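Local coordinates for protein 2-oxoglutarate dehydrogenase E3 component (Thermus thermophilus, PDB 2YQU) that probably oxidises protein-bound dihydrolipoyl groups with NAD(+) as acceptor, using a tightly held FAD and a redox-active disulfide, as the E3 component of 2-oxoacid dehydrogenase complexes, at residues 3-8 against 117-122; 133-138 against 267-272. All coordinates share one frame; numbering follows the deposited sequence.

Interaction 1 of 2, residues 3-8 against 117-122; sequences DLLVIG and RKVLVE. With FAD (flavin-adenine dinucleotide), chain D.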
# COMPACT_ATOMS: atom_id res chain seq x y z
N ASP A 3 -16.75 -27.14 24.07
CA ASP A 3 -16.13 -27.87 22.96
C ASP A 3 -14.66 -27.47 22.86
O ASP A 3 -13.80 -28.30 22.56
CB ASP A 3 -16.83 -27.57 21.64
CG ASP A 3 -18.27 -28.03 21.63
OD1 ASP A 3 -18.54 -29.15 22.12
OD2 ASP A 3 -19.19 -27.33 21.19
N LEU A 4 -14.38 -26.18 23.09
CA LEU A 4 -13.04 -25.63 22.98
C LEU A 4 -12.79 -24.69 24.14
O LEU A 4 -13.57 -23.78 24.36
CB LEU A 4 -12.88 -24.86 21.67
CG LEU A 4 -11.57 -24.07 21.52
CD1 LEU A 4 -10.36 -25.00 21.52
CD2 LEU A 4 -11.58 -23.20 20.25
N LEU A 5 -11.69 -24.90 24.85
CA LEU A 5 -11.21 -23.97 25.85
C LEU A 5 -9.88 -23.44 25.34
O LEU A 5 -8.99 -24.22 25.03
CB LEU A 5 -11.02 -24.69 27.18
CG LEU A 5 -10.58 -23.84 28.37
CD1 LEU A 5 -11.63 -22.82 28.73
CD2 LEU A 5 -10.28 -24.76 29.55
N VAL A 6 -9.79 -22.12 25.23
CA VAL A 6 -8.61 -21.44 24.72
C VAL A 6 -7.91 -20.76 25.89
O VAL A 6 -8.55 -20.04 26.66
CB VAL A 6 -8.99 -20.36 23.68
CG1 VAL A 6 -7.74 -19.70 23.13
CG2 VAL A 6 -9.83 -20.95 22.57
N ILE A 7 -6.61 -20.99 26.02
CA ILE A 7 -5.80 -20.33 27.03
C ILE A 7 -4.98 -19.24 26.37
O ILE A 7 -4.05 -19.53 25.64
CB ILE A 7 -4.90 -21.34 27.75
CG1 ILE A 7 -5.75 -22.43 28.42
CG2 ILE A 7 -4.03 -20.64 28.80
CD1 ILE A 7 -4.99 -23.70 28.74
N GLY A 8 -5.31 -17.98 26.67
CA GLY A 8 -4.67 -16.83 26.06
C GLY A 8 -5.63 -16.18 25.08
O GLY A 8 -6.29 -16.88 24.31
N ARG A 117 -7.81 -32.93 30.13
CA ARG A 117 -9.11 -32.38 29.76
C ARG A 117 -9.64 -31.32 30.72
O ARG A 117 -10.73 -30.79 30.50
CB ARG A 117 -10.13 -33.51 29.64
CG ARG A 117 -9.55 -34.79 29.07
CD ARG A 117 -10.57 -35.66 28.36
NE ARG A 117 -10.84 -35.15 27.02
CZ ARG A 117 -10.52 -35.76 25.87
NH1 ARG A 117 -9.90 -36.94 25.86
NH2 ARG A 117 -10.83 -35.18 24.72
N LYS A 118 -8.89 -31.01 31.78
CA LYS A 118 -9.38 -30.11 32.82
C LYS A 118 -8.36 -29.04 33.16
O LYS A 118 -7.18 -29.33 33.29
CB LYS A 118 -9.72 -30.90 34.09
CG LYS A 118 -10.61 -30.14 35.06
CD LYS A 118 -11.09 -31.02 36.22
CE LYS A 118 -11.84 -32.26 35.72
NZ LYS A 118 -12.91 -32.71 36.67
N VAL A 119 -8.85 -27.81 33.33
CA VAL A 119 -8.01 -26.64 33.58
C VAL A 119 -8.57 -25.84 34.74
O VAL A 119 -9.76 -25.51 34.76
CB VAL A 119 -7.96 -25.74 32.32
CG1 VAL A 119 -7.25 -24.43 32.61
CG2 VAL A 119 -7.28 -26.47 31.18
N LEU A 120 -7.71 -25.51 35.70
CA LEU A 120 -8.09 -24.64 36.82
C LEU A 120 -7.81 -23.18 36.48
O LEU A 120 -6.72 -22.84 36.04
CB LEU A 120 -7.30 -25.04 38.07
CG LEU A 120 -7.34 -24.10 39.28
CD1 LEU A 120 -8.73 -24.08 39.91
CD2 LEU A 120 -6.27 -24.50 40.29
N VAL A 121 -8.81 -22.33 36.68
CA VAL A 121 -8.61 -20.89 36.73
C VAL A 121 -8.29 -20.59 38.19
O VAL A 121 -9.17 -20.67 39.05
CB VAL A 121 -9.87 -20.11 36.31
CG1 VAL A 121 -9.59 -18.60 36.28
CG2 VAL A 121 -10.38 -20.59 34.95
N GLU A 122 -7.03 -20.28 38.46
CA GLU A 122 -6.53 -20.20 39.83
C GLU A 122 -7.22 -19.12 40.66
O GLU A 122 -7.44 -19.30 41.85
CB GLU A 122 -5.02 -19.99 39.83
CG GLU A 122 -4.25 -21.16 39.25
CD GLU A 122 -2.85 -21.26 39.79
OE1 GLU A 122 -2.49 -22.32 40.35
OE2 GLU A 122 -2.10 -20.27 39.65
PA FAD D . 0.10 -13.16 22.95
O1A FAD D . 1.32 -12.89 23.76
O2A FAD D . -0.32 -11.97 22.07
O5B FAD D . -1.08 -13.62 23.93
C5B FAD D . -0.81 -14.54 24.96
C4B FAD D . -1.78 -14.23 26.08
O4B FAD D . -1.83 -15.36 26.94
C3B FAD D . -1.34 -13.05 26.94
O3B FAD D . -2.34 -12.06 26.95
C2B FAD D . -1.13 -13.63 28.32
O2B FAD D . -1.59 -12.76 29.34
C1B FAD D . -1.95 -14.91 28.27
N9A FAD D . -1.51 -16.02 29.12
C8A FAD D . -0.28 -16.63 29.16
N7A FAD D . -0.34 -17.65 30.04
C5A FAD D . -1.59 -17.71 30.55
C6A FAD D . -2.19 -18.54 31.49
N6A FAD D . -1.60 -19.63 31.97
N1A FAD D . -3.51 -18.32 31.78
C2A FAD D . -4.25 -17.32 31.20
N3A FAD D . -3.64 -16.50 30.27
C4A FAD D . -2.34 -16.69 29.97
N1 FAD D . 3.83 -8.74 15.67
C2 FAD D . 3.42 -8.42 14.40
O2 FAD D . 2.98 -9.29 13.63
N3 FAD D . 3.48 -7.12 13.97
C4 FAD D . 3.97 -6.13 14.79
O4 FAD D . 3.82 -4.98 14.43
C4X FAD D . 4.39 -6.43 16.09
N5 FAD D . 4.88 -5.45 16.93
C5X FAD D . 5.28 -5.79 18.22
C6 FAD D . 5.78 -4.79 19.06
C7 FAD D . 6.19 -5.11 20.36
C7M FAD D . 6.62 -3.99 21.28
C8 FAD D . 6.11 -6.43 20.81
C8M FAD D . 6.23 -6.75 22.28
C9 FAD D . 5.61 -7.42 19.97
C9A FAD D . 5.21 -7.11 18.66
N10 FAD D . 4.73 -8.10 17.81
C10 FAD D . 4.32 -7.75 16.53
C1' FAD D . 4.73 -9.56 18.17
C2' FAD D . 3.32 -9.95 18.62
O2' FAD D . 2.92 -9.16 19.74
C3' FAD D . 3.20 -11.44 18.93
O3' FAD D . 3.69 -12.19 17.84
C4' FAD D . 1.74 -11.83 19.15
O4' FAD D . 1.19 -11.09 20.22
C5' FAD D . 1.62 -13.34 19.40
O5' FAD D . 0.28 -13.68 19.68
P FAD D . -0.06 -14.92 20.64
O1P FAD D . -1.54 -15.11 20.67
O2P FAD D . 0.76 -16.14 20.27
O3P FAD D . 0.43 -14.50 22.12
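L5 and V119 carry most of this contact, a purely apolar one between the first strand of the FAD domain and the middle strand of a small antiparallel sheet. The CD2 methyl of L5 lies 3.7 Å from V119 CB and 3.8 Å from V119 CG2, so one branch of the leucine rests against the CB-CG2 side of the valine, the two side chains crossing at a slant. I7 adds a looser touch, its CD1 end 4.3 Å from V119 CG2. The strand backbones stay well apart, with 8.8 Å between the CA atoms of L5 and V119, and side chains alone bridge the gap.

Contacts with the cofactor come from the end of 3-8. I7 divides its branches: CG2, set opposite the backbone N, sits over a face of the adenine, 3.8 Å above N1A, while the CG1 arm carries CD1 to the valine. G8 CA comes within 3.3 Å of the ribose oxygen O4B. G8 is the first glycine of a GxGxxG pattern, consistent with a Rossmann-type dinucleotide fold.

Strand 2-7 runs between 27-31 and 133-135 in the parallel sheet. Strand 118-121 is flanked by 111-113 and 127-130, whose A111, F113, L128 and A130 also pack against L5, I7 or V119 and add to the apolar layer between the two sheets.

Interaction 2 of 2, residues 133-138 against 267-272; sequences ILIATG and EGLSLE. With FAD (flavin-adenine dinucleotide), chain D.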
# COMPACT_ATOMS: atom_id res chain seq x y z
N ILE A 133 -8.53 -28.38 23.79
CA ILE A 133 -7.87 -27.27 24.47
C ILE A 133 -6.82 -26.69 23.53
O ILE A 133 -6.10 -27.45 22.89
CB ILE A 133 -7.21 -27.74 25.77
CG1 ILE A 133 -8.28 -28.35 26.68
CG2 ILE A 133 -6.49 -26.59 26.46
CD1 ILE A 133 -7.74 -28.96 27.94
N LEU A 134 -6.76 -25.37 23.47
CA LEU A 134 -5.87 -24.66 22.57
C LEU A 134 -4.99 -23.76 23.42
O LEU A 134 -5.48 -22.81 24.03
CB LEU A 134 -6.67 -23.81 21.59
CG LEU A 134 -5.87 -22.89 20.66
CD1 LEU A 134 -4.92 -23.69 19.79
CD2 LEU A 134 -6.83 -22.07 19.82
N ILE A 135 -3.71 -24.09 23.48
CA ILE A 135 -2.71 -23.31 24.22
C ILE A 135 -2.20 -22.20 23.32
O ILE A 135 -1.58 -22.47 22.29
CB ILE A 135 -1.54 -24.19 24.68
CG1 ILE A 135 -2.05 -25.35 25.56
CG2 ILE A 135 -0.53 -23.36 25.48
CD1 ILE A 135 -1.07 -26.46 25.74
N ALA A 136 -2.45 -20.96 23.74
CA ALA A 136 -2.06 -19.76 23.02
C ALA A 136 -1.53 -18.72 24.01
O ALA A 136 -1.96 -17.57 24.02
CB ALA A 136 -3.26 -19.22 22.23
N THR A 137 -0.58 -19.17 24.83
CA THR A 137 -0.01 -18.37 25.92
C THR A 137 1.10 -17.40 25.53
O THR A 137 1.61 -16.65 26.37
CB THR A 137 0.52 -19.32 27.03
OG1 THR A 137 1.29 -20.39 26.47
CG2 THR A 137 -0.62 -20.02 27.72
N GLY A 138 1.49 -17.40 24.26
CA GLY A 138 2.36 -16.36 23.73
C GLY A 138 3.79 -16.43 24.20
O GLY A 138 4.34 -17.52 24.42
N GLU A 267 4.75 -20.28 31.87
CA GLU A 267 4.86 -20.22 33.33
C GLU A 267 3.48 -20.38 33.97
O GLU A 267 2.52 -19.74 33.56
CB GLU A 267 5.50 -18.89 33.76
CG GLU A 267 5.67 -18.72 35.27
CD GLU A 267 6.22 -17.35 35.64
OE1 GLU A 267 7.04 -16.80 34.86
OE2 GLU A 267 5.82 -16.82 36.71
N GLY A 268 3.39 -21.26 34.96
CA GLY A 268 2.17 -21.48 35.71
C GLY A 268 1.13 -22.34 35.02
O GLY A 268 0.02 -22.47 35.53
N LEU A 269 1.48 -22.93 33.88
CA LEU A 269 0.53 -23.70 33.08
C LEU A 269 0.46 -25.17 33.51
O LEU A 269 -0.48 -25.88 33.17
CB LEU A 269 0.93 -23.60 31.59
CG LEU A 269 -0.06 -23.98 30.50
CD1 LEU A 269 -1.42 -23.29 30.66
CD2 LEU A 269 0.55 -23.65 29.12
N SER A 270 1.47 -25.62 34.26
CA SER A 270 1.59 -27.03 34.65
C SER A 270 1.33 -27.97 33.47
O SER A 270 0.47 -28.84 33.54
CB SER A 270 0.65 -27.36 35.82
OG SER A 270 0.95 -26.57 36.95
N LEU A 271 2.08 -27.77 32.38
CA LEU A 271 1.97 -28.59 31.18
C LEU A 271 2.08 -30.08 31.48
O LEU A 271 1.44 -30.90 30.83
CB LEU A 271 3.05 -28.22 30.17
CG LEU A 271 2.83 -26.93 29.37
CD1 LEU A 271 4.09 -26.58 28.60
CD2 LEU A 271 1.64 -27.08 28.43
N GLU A 272 2.93 -30.42 32.45
CA GLU A 272 3.13 -31.80 32.88
C GLU A 272 1.83 -32.54 33.25
O GLU A 272 1.72 -33.74 33.03
CB GLU A 272 4.17 -31.88 34.02
CG GLU A 272 3.71 -31.38 35.40
CD GLU A 272 3.74 -29.87 35.57
OE1 GLU A 272 3.21 -29.38 36.60
OE2 GLU A 272 4.27 -29.16 34.70
PA FAD D . 0.10 -13.16 22.95
O1A FAD D . 1.32 -12.89 23.76
O2A FAD D . -0.32 -11.97 22.07
O5B FAD D . -1.08 -13.62 23.93
C5B FAD D . -0.81 -14.54 24.96
C4B FAD D . -1.78 -14.23 26.08
O4B FAD D . -1.83 -15.36 26.94
C3B FAD D . -1.34 -13.05 26.94
O3B FAD D . -2.34 -12.06 26.95
C2B FAD D . -1.13 -13.63 28.32
O2B FAD D . -1.59 -12.76 29.34
C1B FAD D . -1.95 -14.91 28.27
N9A FAD D . -1.51 -16.02 29.12
C8A FAD D . -0.28 -16.63 29.16
N7A FAD D . -0.34 -17.65 30.04
C5A FAD D . -1.59 -17.71 30.55
C6A FAD D . -2.19 -18.54 31.49
N6A FAD D . -1.60 -19.63 31.97
N1A FAD D . -3.51 -18.32 31.78
C2A FAD D . -4.25 -17.32 31.20
N3A FAD D . -3.64 -16.50 30.27
C4A FAD D . -2.34 -16.69 29.97
N1 FAD D . 3.83 -8.74 15.67
C2 FAD D . 3.42 -8.42 14.40
O2 FAD D . 2.98 -9.29 13.63
N3 FAD D . 3.48 -7.12 13.97
C4 FAD D . 3.97 -6.13 14.79
O4 FAD D . 3.82 -4.98 14.43
C4X FAD D . 4.39 -6.43 16.09
N5 FAD D . 4.88 -5.45 16.93
C5X FAD D . 5.28 -5.79 18.22
C6 FAD D . 5.78 -4.79 19.06
C7 FAD D . 6.19 -5.11 20.36
C7M FAD D . 6.62 -3.99 21.28
C8 FAD D . 6.11 -6.43 20.81
C8M FAD D . 6.23 -6.75 22.28
C9 FAD D . 5.61 -7.42 19.97
C9A FAD D . 5.21 -7.11 18.66
N10 FAD D . 4.73 -8.10 17.81
C10 FAD D . 4.32 -7.75 16.53
C1' FAD D . 4.73 -9.56 18.17
C2' FAD D . 3.32 -9.95 18.62
O2' FAD D . 2.92 -9.16 19.74
C3' FAD D . 3.20 -11.44 18.93
O3' FAD D . 3.69 -12.19 17.84
C4' FAD D . 1.74 -11.83 19.15
O4' FAD D . 1.19 -11.09 20.22
C5' FAD D . 1.62 -13.34 19.40
O5' FAD D . 0.28 -13.68 19.68
P FAD D . -0.06 -14.92 20.64
O1P FAD D . -1.54 -15.11 20.67
O2P FAD D . 0.76 -16.14 20.27
O3P FAD D . 0.43 -14.50 22.12
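L269 and L271 reach from the segment 267-272 to 133-138, where L269 packs on I135 and T137, and L271 on I135 alone. L269 makes two of the three contacts through one methyl: CD2 sits 3.8 Å from I135 CG2 and 4.1 Å from T137 CG2, touching both residues. Its other methyl, CD1, is turned to the cofactor and lies 3.9 Å from the adenine amino nitrogen N6A. With CG opposite the backbone N, chi1 (-164°) carries the fork out towards the strand, and chi2 (51°) sets CD2 to I135 and CD1 to the adenine.

S270 puts its side chain on the other side of the chain, near R112. At L271 the CB does not aim at the strand, but the end of the side chain does: CD2 lies 3.9 Å from I135 CD1. I135 thus offers a different branch to each leucine, CG2 to L269 and the CD1 end of its longer arm to L271. F113 of strand 111-113 touches both I135 and L269.

T137 sits over the adenine, on the face that I7 CG2 also covers, its CG2 methyl 3.3 Å above N7A. Its hydroxyl, OG1, is hydrogen-bonded to the carbonyl oxygen of Y265, two residues before the segment 267-272, which would hold the rotation of the side chain and keep the methyl over the adenine. G138 CA is 3.1 Å from O3P, so the backbone itself packs on the pyrophosphate.

Between the two segments the chemistry is methyl against methyl. Such packing implies close fit rather than directional bonding: it joins loop to strand and covers one face of the adenine with methyl groups, T137 CG2 over the ring and L269 CD1 displaced past N6A on the same side.

Overall arrangement
Interactions 1 and 2 lie side by side, their centres about 9 Å apart, because strands 2-7 and 133-135 are neighbours in the parallel sheet. Probable backbone hydrogen bonds link them: I7 N to L134 O and I7 O to A136 N, each 2.9 Å. Side chains join them too, with I7 CG2 3.6 Å from T137 CG2. Along FAD, I7, T137 and L269 lie at the adenine, G8 at the ribose, A136 O at C5B and G138 at the pyrophosphate. The small antiparallel sheet and the loop 267-272 thus pack beside the same pair of strands, and F113 touches residues of both contacts.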